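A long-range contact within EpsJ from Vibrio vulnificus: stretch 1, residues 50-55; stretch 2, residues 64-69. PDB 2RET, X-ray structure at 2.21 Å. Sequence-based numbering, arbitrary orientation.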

# COMPACT_ATOMS: atom_id res chain seq x y z
N LYS B 50 26.39 0.94 4.33
CA LYS B 50 25.75 2.01 5.10
C LYS B 50 24.41 2.40 4.47
O LYS B 50 24.20 2.28 3.27
CB LYS B 50 26.63 3.27 5.17
CG LYS B 50 27.92 3.17 5.97
CD LYS B 50 28.64 4.52 5.97
CE LYS B 50 30.07 4.43 6.49
NZ LYS B 50 31.02 3.62 5.63
N LEU B 51 23.51 2.88 5.33
CA LEU B 51 22.29 3.55 4.90
C LEU B 51 22.56 4.93 4.22
O LEU B 51 22.08 5.18 3.13
CB LEU B 51 21.34 3.71 6.09
CG LEU B 51 20.39 2.54 6.31
CD1 LEU B 51 19.60 2.79 7.60
CD2 LEU B 51 19.45 2.32 5.08
N LEU B 52 23.33 5.79 4.89
CA LEU B 52 23.73 7.12 4.37
C LEU B 52 25.25 7.25 4.47
O LEU B 52 25.83 7.02 5.52
CB LEU B 52 23.13 8.30 5.16
CG LEU B 52 21.62 8.62 5.14
CD1 LEU B 52 21.21 9.35 6.43
CD2 LEU B 52 21.22 9.43 3.94
N HIS B 53 25.87 7.62 3.35
CA HIS B 53 27.30 7.82 3.29
C HIS B 53 27.51 9.34 3.25
O HIS B 53 26.89 10.03 2.47
CB HIS B 53 27.92 7.16 2.04
CG HIS B 53 27.54 5.72 1.86
ND1 HIS B 53 28.39 4.67 2.20
CD2 HIS B 53 26.42 5.15 1.38
CE1 HIS B 53 27.79 3.53 1.92
NE2 HIS B 53 26.59 3.80 1.42
N TRP B 54 28.39 9.81 4.10
CA TRP B 54 28.57 11.24 4.35
C TRP B 54 29.99 11.46 4.87
O TRP B 54 30.31 11.11 6.00
CB TRP B 54 27.55 11.77 5.37
CG TRP B 54 27.81 13.21 5.79
CD1 TRP B 54 28.12 13.66 7.07
CD2 TRP B 54 27.77 14.38 4.97
NE1 TRP B 54 28.27 15.03 7.07
CE2 TRP B 54 28.06 15.49 5.80
CE3 TRP B 54 27.53 14.59 3.62
CZ2 TRP B 54 28.13 16.77 5.31
CZ3 TRP B 54 27.57 15.87 3.14
CH2 TRP B 54 27.86 16.95 3.97
N ALA B 55 30.86 11.98 4.01
CA ALA B 55 32.28 12.13 4.39
C ALA B 55 32.96 13.12 3.50
O ALA B 55 32.53 13.35 2.37
CB ALA B 55 33.02 10.79 4.34
N LYS B 64 32.67 17.98 1.04
CA LYS B 64 31.81 16.89 1.50
C LYS B 64 31.13 16.23 0.36
O LYS B 64 30.87 16.87 -0.66
CB LYS B 64 30.77 17.40 2.48
CG LYS B 64 31.34 17.58 3.85
CD LYS B 64 31.66 16.23 4.49
CE LYS B 64 31.89 16.40 5.97
NZ LYS B 64 32.55 17.69 6.25
N GLY B 65 30.88 14.94 0.52
CA GLY B 65 29.94 14.22 -0.34
C GLY B 65 28.96 13.35 0.39
O GLY B 65 29.22 12.91 1.49
N ILE B 66 27.82 13.07 -0.26
CA ILE B 66 26.73 12.24 0.31
C ILE B 66 26.32 11.20 -0.73
O ILE B 66 26.40 11.42 -1.94
CB ILE B 66 25.51 13.12 0.84
CG1 ILE B 66 24.57 12.31 1.73
CG2 ILE B 66 24.73 13.77 -0.27
CD1 ILE B 66 23.62 13.16 2.57
N MSE B 67 25.93 10.02 -0.24
CA MSE B 67 25.45 8.96 -1.10
C MSE B 67 24.42 8.16 -0.36
O MSE B 67 24.61 7.84 0.81
CB MSE B 67 26.59 8.05 -1.59
CG MSE B 67 26.14 7.09 -2.73
SE MSE B 67 27.54 5.86 -3.35
CE MSE B 67 27.82 4.73 -1.76
N PHE B 68 23.37 7.78 -1.09
CA PHE B 68 22.25 7.03 -0.55
C PHE B 68 21.42 6.29 -1.64
O PHE B 68 21.48 6.62 -2.83
CB PHE B 68 21.35 7.95 0.31
CG PHE B 68 20.85 9.20 -0.40
CD1 PHE B 68 21.53 10.41 -0.28
CD2 PHE B 68 19.68 9.17 -1.16
CE1 PHE B 68 21.07 11.56 -0.92
CE2 PHE B 68 19.21 10.30 -1.80
CZ PHE B 68 19.89 11.50 -1.70
N ALA B 69 20.66 5.29 -1.20
CA ALA B 69 19.68 4.60 -2.08
C ALA B 69 18.42 5.44 -2.16
O ALA B 69 18.06 6.10 -1.22
CB ALA B 69 19.38 3.20 -1.52
O HOH W 1 22.11 3.64 1.08
O HOH W 2 19.70 5.20 1.88

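Two neighbouring strands of EpsJ run antiparallel, their N-to-C directions 174° apart and their axes 4.7 Å apart at closest approach. Four backbone hydrogen bonds tie them together in two reciprocal pairs. His 53 N donates to Met 67 O at 2.8 Å, nearly straight at 168°, and Met 67 N returns a bond to His 53 O at 2.9 Å, more bent at 151°. Two residues along, Ala 55 N donates to Gly 65 O at 3.1 Å and Gly 65 N to Ala 55 O at 2.9 Å. Between these two rungs lies the non-hydrogen-bonded pair Trp 54 and Ile 66, whose CA atoms approach to within about 4.6 Å. Here CA-H...O contacts supplement the ladder: Ile 66 CA lies 3.1 Å from His 53 O, and Trp 54 CA lies 3.4 Å from Gly 65 O, so each of these carbonyls meets both an amide and an alpha carbon of the facing strand.

Beyond the His 53 and Met 67 rung, water takes over from direct pairing. Waters 1 and 2 lie 2.6 and 2.7 Å from Leu 51 O, placed to donate to it, and each is 3.2 Å from Ala 69 N, whose single proton they must share. The CA-to-CB bond of Leu 51 points away from the second stretch, and its side chain comes no nearer than 6.7 Å, so its contact is made by the backbone.

Side chains alternate between the two faces of the sheet. On the face of His 53, Met 67, present as selenomethionine, brings its terminal methyl over the imidazole: Met 67 CE sits 3.5 Å from the centroid of the His 53 ring, only 15° off the ring normal. The long, flexible side chain, t at chi1 and chi2 and p at chi3, can reach the flat ring and cover it with an apolar methyl, while His 53 NE2 is hydrogen-bonded elsewhere in the structure. Both residues are buried. Gly 65 and Ala 55 continue this face with almost no side-chain bulk.

The other face carries Leu 52, Phe 68, Trp 54 and Ile 66. Trp 54 has the largest area covered by the opposing stretch, 85 Å². Its indole, at chi1 t, lies beside Lys 64, Gly 65 and Ile 66, with Trp 54 CE3 3.2 Å from Gly 65 O; NE1 is hydrogen-bonded elsewhere in the structure. Ile 66, apolar and branched at CB, suits its buried strand position and meets the ring edge, Ile 66 CB 3.7 Å from Trp 54 CE3. Lys 64 covers one face: its CD is 3.9 Å from the centroid of the six-membered ring, 19° off its normal. Lysine suits this partly exposed place because its methylenes pack on the aromatic surface while Lys 64 NZ is hydrogen-bonded just outside the stretches. The buried, apolar Leu 52 and Phe 68 pack together, Leu 52 CD2 to Phe 68 CB at 3.9 Å, although the end of the Phe 68 side chain leads away. Together the stretches bury 538 Å², summed over both sides.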